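Local atomic coordinates of malate dehydrogenase (PDB entry 3FI9), a protein that probably catalyses the NAD-dependent interconversion of malate and oxaloacetate. Residues 305-308 and 309-313; 315-318 and 319-322; 140-143 and 144-148; 239-242 and 243-247; 230-234 and 235-239. All coordinates share one frame; numbering follows the deposited sequence.

Contact 1: 305-308 and 309-313; sequences ESYS and HLAKL
Y307 and A311, one helical turn apart, meet where the methyl group of the alanine approaches the tyrosine ring obliquely: CE2 of Y307 lies 3.9 Å from CB of A311. Alanine suits this place, since a single methyl leaves room for the large ring one turn earlier. The ring reaches forward along the helix because CG stands anti to the backbone N (chi1 170°), and its hydroxyl is hydrogen-bonded to the carbonyl O of E271. The backbone that carries the pair has the i to i+4 bonds of an alpha helix, in which N of A311 bonds to O of Y307 at 2.9 Å and N of L310 to O of S306 at 3.0 Å. L310 also lays its CG 3.3 Å from O of S306, so the leucine stem covers a bonded carbonyl. OG of buried S306 is hydrogen-bonded to O of Q185 and N of G181, and S308 turns OG back to the carbonyl of K304. L310 lies about 7 Å, side chain to side chain, from H182, the predicted proton acceptor. This is the middle of helix 297-319, whose buried side packs Y307 and L310 on I273 of strand 273-277, while L310 and L313 touch D130 on helix 129-140.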
# COMPACT_ATOMS: atom_id res chain seq x y z
N GLU A 305 3.84 -11.60 -34.63
CA GLU A 305 2.57 -10.91 -34.82
C GLU A 305 2.42 -9.68 -33.91
O GLU A 305 2.04 -8.60 -34.35
CB GLU A 305 1.42 -11.87 -34.46
CG GLU A 305 1.02 -12.84 -35.51
CD GLU A 305 -0.09 -12.28 -36.37
OE1 GLU A 305 0.23 -11.65 -37.41
OE2 GLU A 305 -1.29 -12.48 -36.03
N SER A 306 2.65 -9.89 -32.61
CA SER A 306 2.65 -8.80 -31.63
C SER A 306 3.72 -7.73 -32.03
O SER A 306 3.43 -6.50 -32.06
CB SER A 306 2.92 -9.40 -30.24
OG SER A 306 2.96 -8.41 -29.24
N TYR A 307 4.90 -8.20 -32.39
CA TYR A 307 5.97 -7.31 -32.85
C TYR A 307 5.44 -6.40 -33.99
O TYR A 307 5.62 -5.19 -33.96
CB TYR A 307 7.26 -8.04 -33.28
CG TYR A 307 8.22 -7.08 -33.97
CD1 TYR A 307 9.11 -6.29 -33.23
CD2 TYR A 307 8.14 -6.88 -35.35
CE1 TYR A 307 9.94 -5.34 -33.88
CE2 TYR A 307 8.94 -5.94 -36.00
CZ TYR A 307 9.85 -5.20 -35.26
OH TYR A 307 10.62 -4.27 -35.94
N SER A 308 4.75 -6.98 -34.97
CA SER A 308 4.27 -6.20 -36.13
C SER A 308 3.31 -5.08 -35.77
O SER A 308 3.32 -3.99 -36.38
CB SER A 308 3.65 -7.13 -37.19
OG SER A 308 4.62 -8.11 -37.58
N HIS A 309 2.45 -5.32 -34.79
CA HIS A 309 1.55 -4.27 -34.34
C HIS A 309 2.33 -3.17 -33.61
O HIS A 309 2.04 -1.97 -33.76
CB HIS A 309 0.48 -4.85 -33.42
CG HIS A 309 -0.55 -3.86 -32.99
ND1 HIS A 309 -0.31 -2.90 -32.04
CD2 HIS A 309 -1.84 -3.69 -33.39
CE1 HIS A 309 -1.40 -2.17 -31.86
NE2 HIS A 309 -2.34 -2.63 -32.66
N LEU A 310 3.32 -3.58 -32.83
CA LEU A 310 4.12 -2.60 -32.08
C LEU A 310 4.91 -1.69 -33.03
O LEU A 310 5.02 -0.48 -32.81
CB LEU A 310 5.09 -3.30 -31.11
CG LEU A 310 4.38 -4.06 -29.98
CD1 LEU A 310 5.41 -4.69 -29.02
CD2 LEU A 310 3.43 -3.16 -29.22
N ALA A 311 5.46 -2.31 -34.08
CA ALA A 311 6.25 -1.63 -35.10
C ALA A 311 5.39 -0.64 -35.87
O ALA A 311 5.83 0.47 -36.18
CB ALA A 311 6.89 -2.67 -36.04
N LYS A 312 4.15 -0.99 -36.15
CA LYS A 312 3.26 -0.00 -36.74
C LYS A 312 3.00 1.22 -35.86
O LYS A 312 2.96 2.35 -36.37
CB LYS A 312 1.94 -0.63 -37.19
CG LYS A 312 2.14 -1.46 -38.44
CD LYS A 312 0.90 -2.27 -38.77
CE LYS A 312 -0.33 -1.40 -38.71
NZ LYS A 312 -1.41 -2.03 -39.54
N LEU A 313 2.84 1.01 -34.55
CA LEU A 313 2.62 2.13 -33.64
C LEU A 313 3.89 3.00 -33.52
O LEU A 313 3.81 4.23 -33.52
CB LEU A 313 2.21 1.63 -32.23
CG LEU A 313 1.46 2.66 -31.37
CD1 LEU A 313 0.15 3.07 -32.07
CD2 LEU A 313 1.18 2.13 -29.97

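Contact 2: 315-318 and 319-322; sequences DEVI and AMGI
A Schellman motif ends helix 297-319, with G321 as the first residue to leave helical angles and V317 and I322 closing over the turn. Two backbone bonds define it. N of I322 reaches back to O of V317 at 3.2 Å, almost in line with the carbonyl (C=O...N angle 170°), whereas N of G321 meets O of I318 at 2.8 Å from well above the carbonyl plane. Glycine suits the reversal because its phi is positive (76°), and at this conformation a beta carbon would press on the preceding carbonyl oxygen. The last ordinary helical bond, from N of A319 to O of D315, measures 2.9 Å; that from M320 to E316 is already weak.

The apolar part of the cap is formed by branched residues: CG1 of V317 touches CB of I322 at 3.8 Å, the two side chains meeting at an oblique angle. CG1 of V317 is anti to its own N (chi1 -179°), which sends this methyl forward past the helix end, while CG2 faces SD of M320 at 4.3 Å. The unbranched methionine runs out extended, with CG 3.5 Å from O of E316. Around the cap, E316 and M320 rest on L98 and I322 on A102 and E103, all of helix 94-115; O of I322 is hydrogen-bonded to the hydroxyl of Y139 on helix 129-140.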
# COMPACT_ATOMS: atom_id res chain seq x y z
N ASP A 315 6.02 3.48 -35.82
CA ASP A 315 6.14 4.26 -37.06
C ASP A 315 5.16 5.46 -37.11
O ASP A 315 5.50 6.52 -37.64
CB ASP A 315 5.99 3.37 -38.30
CG ASP A 315 7.14 2.39 -38.47
OD1 ASP A 315 8.28 2.60 -37.93
OD2 ASP A 315 6.91 1.39 -39.19
N GLU A 316 3.96 5.32 -36.54
CA GLU A 316 3.09 6.47 -36.32
C GLU A 316 3.79 7.60 -35.56
O GLU A 316 3.72 8.77 -35.93
CB GLU A 316 1.85 6.10 -35.51
CG GLU A 316 0.67 5.58 -36.30
CD GLU A 316 -0.58 5.51 -35.45
OE1 GLU A 316 -1.06 4.38 -35.25
OE2 GLU A 316 -1.08 6.57 -34.99
N VAL A 317 4.44 7.25 -34.45
CA VAL A 317 5.09 8.25 -33.62
C VAL A 317 6.35 8.84 -34.28
O VAL A 317 6.74 9.99 -34.00
CB VAL A 317 5.31 7.68 -32.19
CG1 VAL A 317 6.00 8.74 -31.26
CG2 VAL A 317 3.96 7.24 -31.60
N ILE A 318 7.02 8.06 -35.12
CA ILE A 318 8.07 8.63 -35.98
C ILE A 318 7.42 9.65 -36.91
O ILE A 318 7.96 10.74 -37.14
CB ILE A 318 8.84 7.49 -36.78
CG1 ILE A 318 9.62 6.60 -35.82
CG2 ILE A 318 9.84 8.06 -37.85
CD1 ILE A 318 10.13 5.28 -36.46
N ALA A 319 6.24 9.33 -37.43
CA ALA A 319 5.58 10.22 -38.42
C ALA A 319 5.15 11.55 -37.81
O ALA A 319 5.04 12.58 -38.50
CB ALA A 319 4.39 9.51 -39.08
N MET A 320 4.90 11.53 -36.50
CA MET A 320 4.50 12.71 -35.76
C MET A 320 5.78 13.54 -35.55
O MET A 320 5.74 14.63 -35.02
CB MET A 320 3.90 12.34 -34.40
CG MET A 320 2.48 11.68 -34.36
SD MET A 320 2.08 11.01 -32.67
CE MET A 320 0.56 10.14 -32.99
N GLY A 321 6.93 13.02 -35.94
CA GLY A 321 8.21 13.72 -35.68
C GLY A 321 8.77 13.69 -34.24
O GLY A 321 9.69 14.46 -33.89
N ILE A 322 8.24 12.79 -33.40
CA ILE A 322 8.61 12.77 -31.99
C ILE A 322 9.77 11.80 -31.77
O ILE A 322 10.79 12.10 -31.13
CB ILE A 322 7.42 12.31 -31.12
CG1 ILE A 322 6.34 13.39 -31.04
CG2 ILE A 322 7.96 11.92 -29.68
CD1 ILE A 322 4.98 12.93 -30.42

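Contact 3: 140-143 and 144-148; sequences SGLK and PSQVT
K143 and Q146 are joined through a short 3-10 turn, 144-146, in which N of Q146 donates to O of K143 at 3.0 Å from above the carbonyl plane. The glutamine side chain returns the grip: its OE1 accepts N of K143 at 2.8 Å, with the donor only slightly tilted from the amide plane, and NZ of the same lysine at 2.6 Å. The ammonium sits above that plane, 85° out of it and not on a lone pair, so the two donors come to the oxygen from quite different directions. The lysine can do this because its chain is extended as far as CD and then bends at both chi3 and chi4, curling NZ back over the amide. The length and flexibility of lysine allow this return, and a neutral amide oxygen can serve both donors.

This turn links helix 129-140 to strand 147-150 of the Rossmann-type NAD-binding domain. P144, with phi -58°, suits the first position of the 3-10 segment. Before it, OG of S140 accepts N of L142 at 3.0 Å in an ST turn, and G141 takes a positive phi as the chain leaves the helix. CB of L142 is 3.5 Å from OE1 of Q146, the two side chains crossing at about a right angle, and CD1 of L142 meets CG2 of V147 at 4.2 Å. NE2 of Q146 is hydrogen-bonded to O of K120, and L142 rests on V122 of strand 121-124.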
# COMPACT_ATOMS: atom_id res chain seq x y z
N SER A 140 16.23 10.50 -23.27
CA SER A 140 16.93 10.58 -21.99
C SER A 140 18.44 10.52 -22.17
O SER A 140 19.20 10.90 -21.28
CB SER A 140 16.53 9.40 -21.10
OG SER A 140 17.15 8.17 -21.56
N GLY A 141 18.89 9.96 -23.30
CA GLY A 141 20.33 9.74 -23.54
C GLY A 141 20.91 8.55 -22.80
O GLY A 141 22.13 8.33 -22.86
N LEU A 142 20.07 7.79 -22.09
CA LEU A 142 20.58 6.68 -21.29
C LEU A 142 20.86 5.47 -22.19
O LEU A 142 20.43 5.46 -23.33
CB LEU A 142 19.61 6.31 -20.13
CG LEU A 142 19.25 7.44 -19.11
CD1 LEU A 142 18.16 7.00 -18.17
CD2 LEU A 142 20.47 7.94 -18.30
N LYS A 143 21.63 4.50 -21.68
CA LYS A 143 21.81 3.19 -22.34
C LYS A 143 20.52 2.33 -22.32
O LYS A 143 19.65 2.52 -21.45
CB LYS A 143 22.91 2.42 -21.64
CG LYS A 143 24.29 3.11 -21.80
CD LYS A 143 25.38 2.32 -21.12
CE LYS A 143 25.03 2.06 -19.68
NZ LYS A 143 24.70 3.34 -18.97
N PRO A 144 20.38 1.39 -23.27
CA PRO A 144 19.17 0.53 -23.25
C PRO A 144 19.02 -0.26 -21.94
O PRO A 144 17.89 -0.52 -21.52
CB PRO A 144 19.41 -0.43 -24.42
CG PRO A 144 20.15 0.42 -25.41
CD PRO A 144 21.06 1.34 -24.58
N SER A 145 20.13 -0.63 -21.30
CA SER A 145 20.04 -1.36 -20.06
C SER A 145 19.46 -0.53 -18.89
O SER A 145 19.17 -1.07 -17.82
CB SER A 145 21.43 -1.81 -19.66
OG SER A 145 22.17 -0.64 -19.36
N GLN A 146 19.24 0.76 -19.09
CA GLN A 146 18.84 1.61 -17.99
C GLN A 146 17.36 1.95 -17.96
O GLN A 146 16.92 2.69 -17.09
CB GLN A 146 19.66 2.91 -18.04
CG GLN A 146 21.22 2.69 -17.91
CD GLN A 146 21.95 3.99 -17.93
OE1 GLN A 146 22.32 4.48 -18.99
NE2 GLN A 146 22.11 4.62 -16.75
N VAL A 147 16.60 1.49 -18.95
CA VAL A 147 15.16 1.83 -18.99
C VAL A 147 14.30 0.60 -19.17
O VAL A 147 14.57 -0.18 -20.07
CB VAL A 147 14.83 2.84 -20.13
CG1 VAL A 147 13.31 3.22 -20.15
CG2 VAL A 147 15.69 4.10 -19.98
N THR A 148 13.28 0.43 -18.32
CA THR A 148 12.31 -0.67 -18.45
C THR A 148 10.88 -0.13 -18.34
O THR A 148 10.67 1.01 -17.92
CB THR A 148 12.47 -1.74 -17.35
OG1 THR A 148 12.59 -1.09 -16.07
CG2 THR A 148 13.72 -2.58 -17.61

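Contact 4: 239-242 and 243-247; sequences SPSY and VSIEM
The carbonyl O of P240 is gripped twice by S244, by its backbone N at 3.2 Å and by its hydroxyl OG at 2.7 Å. This is the serine-to-backbone bond within an alpha helix, here helix 238-251, made possible by OG standing beside the serine's own N (chi1 -65°), which turns it back toward the preceding turn. The hydroxyl lies close to the carbonyl plane, while the amide N comes from above it. Serine suits a buried helical face because its polar end is satisfied inside the helix and little bulk projects; here S244 packs closely on I125, a predicted NAD-binding residue, and on L150. P240, early in the helix, fits where its missing N-H costs no bond of the ladder.

The ladder continues with N of V243 to O of S239 at 3.0 Å and N of I245 to O of S241, also at 3.0 Å; OG of S241 is hydrogen-bonded to OD1 of N23. At the dimer interface, N of S239 is hydrogen-bonded to OE2 of E53 of the second subunit, S239, Y242 and V243 pack on its C57, and the ring of Y242 meets that of its F59.

N of E246 bonds to O of Y242 at 2.9 Å, and its side chain crosses the ring obliquely, CD 3.3 Å from CE2 of Y242. CG of E246 sits over one face, a CH-pi contact 4.1 Å from the Y242 ring centroid, and the carboxylate is turned 32° from the ring plane. A water in that plane, at the ring edge, lies 2.8 Å from OH of Y242 and donates to OE1 of E246.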
# COMPACT_ATOMS: atom_id res chain seq x y z
N SER A 239 -1.85 -3.15 -7.83
CA SER A 239 -0.92 -4.09 -8.48
C SER A 239 0.15 -3.43 -9.38
O SER A 239 1.32 -3.80 -9.29
CB SER A 239 -1.62 -5.30 -9.16
OG SER A 239 -2.65 -4.86 -10.08
N PRO A 240 -0.23 -2.44 -10.22
CA PRO A 240 0.80 -1.81 -11.01
C PRO A 240 1.82 -1.14 -10.12
O PRO A 240 2.97 -1.08 -10.47
CB PRO A 240 0.06 -0.73 -11.83
CG PRO A 240 -1.28 -0.59 -11.20
CD PRO A 240 -1.58 -1.85 -10.45
N SER A 241 1.37 -0.61 -8.99
CA SER A 241 2.27 0.06 -8.06
C SER A 241 3.25 -0.92 -7.47
O SER A 241 4.48 -0.77 -7.58
CB SER A 241 1.47 0.70 -6.92
OG SER A 241 2.37 0.98 -5.85
N TYR A 242 2.72 -1.96 -6.82
CA TYR A 242 3.58 -2.90 -6.14
C TYR A 242 4.60 -3.54 -7.12
O TYR A 242 5.79 -3.62 -6.83
CB TYR A 242 2.74 -4.01 -5.48
CG TYR A 242 3.61 -5.03 -4.83
CD1 TYR A 242 4.23 -4.79 -3.61
CD2 TYR A 242 3.78 -6.27 -5.42
CE1 TYR A 242 5.05 -5.77 -3.00
CE2 TYR A 242 4.59 -7.21 -4.84
CZ TYR A 242 5.22 -6.96 -3.66
OH TYR A 242 5.98 -7.97 -3.12
N VAL A 243 4.14 -3.93 -8.30
CA VAL A 243 5.03 -4.67 -9.23
C VAL A 243 6.17 -3.76 -9.75
O VAL A 243 7.38 -4.12 -9.74
CB VAL A 243 4.22 -5.38 -10.35
CG1 VAL A 243 5.16 -5.99 -11.41
CG2 VAL A 243 3.29 -6.47 -9.70
N SER A 244 5.79 -2.53 -10.11
CA SER A 244 6.76 -1.50 -10.52
C SER A 244 7.81 -1.26 -9.42
O SER A 244 9.00 -1.09 -9.70
CB SER A 244 6.01 -0.20 -10.83
OG SER A 244 5.14 -0.37 -11.98
N ILE A 245 7.35 -1.17 -8.20
CA ILE A 245 8.34 -0.92 -7.14
C ILE A 245 9.23 -2.14 -6.88
O ILE A 245 10.43 -1.98 -6.53
CB ILE A 245 7.74 -0.36 -5.84
CG1 ILE A 245 6.85 0.87 -6.19
CG2 ILE A 245 8.90 0.00 -4.83
CD1 ILE A 245 7.54 2.07 -6.96
N GLU A 246 8.69 -3.35 -7.06
CA GLU A 246 9.58 -4.52 -7.01
C GLU A 246 10.60 -4.39 -8.09
O GLU A 246 11.76 -4.79 -7.88
CB GLU A 246 8.86 -5.84 -7.28
CG GLU A 246 7.96 -6.37 -6.24
CD GLU A 246 7.34 -7.72 -6.66
OE1 GLU A 246 7.63 -8.71 -5.99
OE2 GLU A 246 6.59 -7.81 -7.64
N MET A 247 10.20 -3.89 -9.28
CA MET A 247 11.20 -3.70 -10.37
C MET A 247 12.33 -2.73 -9.96
O MET A 247 13.53 -3.06 -10.18
CB MET A 247 10.57 -3.20 -11.69
CG MET A 247 9.41 -4.11 -12.20
SD MET A 247 8.60 -3.40 -13.65
CE MET A 247 9.93 -3.25 -14.80
O HOH W 1 6.16 -10.45 -4.43

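Contact 5: 230-234 and 235-239; sequences KLRGR and SSFQS
The polar bonds of this turn run from the guanidinium of R232 to the side-chain amide of Q238. NH1 of R232 donates to OE1 of Q238 at 2.8 Å, nearly straight (160° at the hydrogen) and with the oxygen close to the guanidinium plane; NH2 of R232 adds a weak bond to OE1 of Q238 at 3.4 Å. Arginine has the reach to span the loop, and glutamine can accept through OE1 while NE2 donates to Q26 and to the carbonyl of S22, both of the second subunit. NH1 also forms a salt bridge to E53 of the second subunit, so the guanidinium has partners in both subunits.

The flat-group packing falls to F237. Its CE2 lies over the centre of the guanidinium, 3.4 Å from CZ of R232, with the two planes 39° apart. CE2 of F237 also takes CD of R234 at 3.5 Å. The phenylalanine is brought back to both arginines by chi1 of 59°, with CG lying between N and the carbonyl carbon.

For the backbone, G233 leaves helix 224-232 with a positive phi, where a beta carbon would crowd the previous carbonyl. The carbonyl O of R234 is buried without a modelled partner. F237, at the N-cap of helix 238-251, gives its N to OE1 of E53 of the second subunit, the carboxylate that also meets R232. Between these helices, F237 rests on M19 and I20 and Q238 on N23 of helix 19-30, and S236 on R157 of helix 153-166.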
# COMPACT_ATOMS: atom_id res chain seq x y z
N LYS A 230 -14.51 -2.54 -13.60
CA LYS A 230 -15.92 -2.88 -13.43
C LYS A 230 -16.14 -3.27 -11.96
O LYS A 230 -17.19 -3.05 -11.39
CB LYS A 230 -16.25 -4.06 -14.34
CG LYS A 230 -17.61 -4.71 -14.09
CD LYS A 230 -17.65 -6.10 -14.74
CE LYS A 230 -16.88 -6.05 -16.06
NZ LYS A 230 -16.23 -7.35 -16.36
N LEU A 231 -15.14 -3.85 -11.34
CA LEU A 231 -15.35 -4.34 -9.97
C LEU A 231 -15.02 -3.28 -8.90
O LEU A 231 -15.74 -3.17 -7.91
CB LEU A 231 -14.59 -5.62 -9.73
CG LEU A 231 -14.80 -6.80 -10.66
CD1 LEU A 231 -13.71 -7.82 -10.36
CD2 LEU A 231 -16.17 -7.44 -10.48
N ARG A 232 -13.91 -2.55 -9.10
CA ARG A 232 -13.49 -1.53 -8.15
C ARG A 232 -14.06 -0.18 -8.41
O ARG A 232 -14.01 0.65 -7.53
CB ARG A 232 -11.95 -1.34 -8.13
CG ARG A 232 -11.20 -2.50 -7.57
CD ARG A 232 -9.79 -2.02 -7.18
NE ARG A 232 -9.89 -1.37 -5.87
CZ ARG A 232 -8.87 -1.33 -5.01
NH1 ARG A 232 -7.73 -1.89 -5.38
NH2 ARG A 232 -9.01 -0.78 -3.81
N GLY A 233 -14.52 0.09 -9.63
CA GLY A 233 -15.03 1.43 -9.94
C GLY A 233 -13.93 2.39 -10.35
O GLY A 233 -14.20 3.55 -10.60
N ARG A 234 -12.68 1.92 -10.44
CA ARG A 234 -11.57 2.74 -10.94
C ARG A 234 -10.52 1.80 -11.52
O ARG A 234 -10.62 0.60 -11.32
CB ARG A 234 -10.93 3.56 -9.82
CG ARG A 234 -10.82 2.79 -8.53
CD ARG A 234 -9.85 3.43 -7.55
NE ARG A 234 -10.12 4.85 -7.39
CZ ARG A 234 -11.12 5.36 -6.68
NH1 ARG A 234 -11.95 4.57 -6.03
NH2 ARG A 234 -11.27 6.67 -6.61
N SER A 235 -9.55 2.32 -12.25
CA SER A 235 -8.45 1.49 -12.77
C SER A 235 -7.62 0.88 -11.65
O SER A 235 -7.56 1.43 -10.55
CB SER A 235 -7.53 2.32 -13.66
OG SER A 235 -8.28 3.12 -14.56
N SER A 236 -6.97 -0.25 -11.93
CA SER A 236 -6.06 -0.88 -10.97
C SER A 236 -5.00 0.13 -10.49
O SER A 236 -4.51 0.95 -11.26
CB SER A 236 -5.36 -2.07 -11.63
OG SER A 236 -4.58 -1.58 -12.70
N PHE A 237 -4.64 0.08 -9.22
CA PHE A 237 -3.59 0.98 -8.74
C PHE A 237 -2.65 0.28 -7.77
O PHE A 237 -1.44 0.61 -7.69
CB PHE A 237 -4.18 2.26 -8.15
CG PHE A 237 -5.11 2.02 -6.99
CD1 PHE A 237 -4.65 2.16 -5.69
CD2 PHE A 237 -6.43 1.69 -7.21
CE1 PHE A 237 -5.52 1.96 -4.60
CE2 PHE A 237 -7.29 1.48 -6.14
CZ PHE A 237 -6.84 1.61 -4.83
N GLN A 238 -3.15 -0.73 -7.08
CA GLN A 238 -2.28 -1.40 -6.15
C GLN A 238 -1.33 -2.37 -6.86
O GLN A 238 -0.10 -2.41 -6.56
CB GLN A 238 -3.06 -2.11 -5.07
CG GLN A 238 -3.91 -1.18 -4.21
CD GLN A 238 -4.70 -1.97 -3.14
OE1 GLN A 238 -5.95 -2.08 -3.21
NE2 GLN A 238 -3.96 -2.58 -2.17
N SER A 239 -1.85 -3.15 -7.83
CA SER A 239 -0.92 -4.09 -8.48
C SER A 239 0.15 -3.43 -9.38
O SER A 239 1.32 -3.80 -9.29
CB SER A 239 -1.62 -5.30 -9.16
OG SER A 239 -2.65 -4.86 -10.08

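Overall arrangement
Contact 4 is the buried one, close to the chain centre, whereas contact 3 lies at the surface and contacts 1, 2 and 5 are partly buried. Contacts 1 and 2 share helix 297-319: regular helical bonds with an aromatic-methyl touch in its middle give way to a glycine-dependent cap at its end. Contacts 5 and 4 share S239 and helix 238-251, and both reach the second subunit, the former with charged and amide groups at the helix start, the latter mainly by packing. Contact 3 alone belongs to the NAD-binding domain; its T148 packs on M247 of contact 4, joining strand 147-150 to helix 238-251.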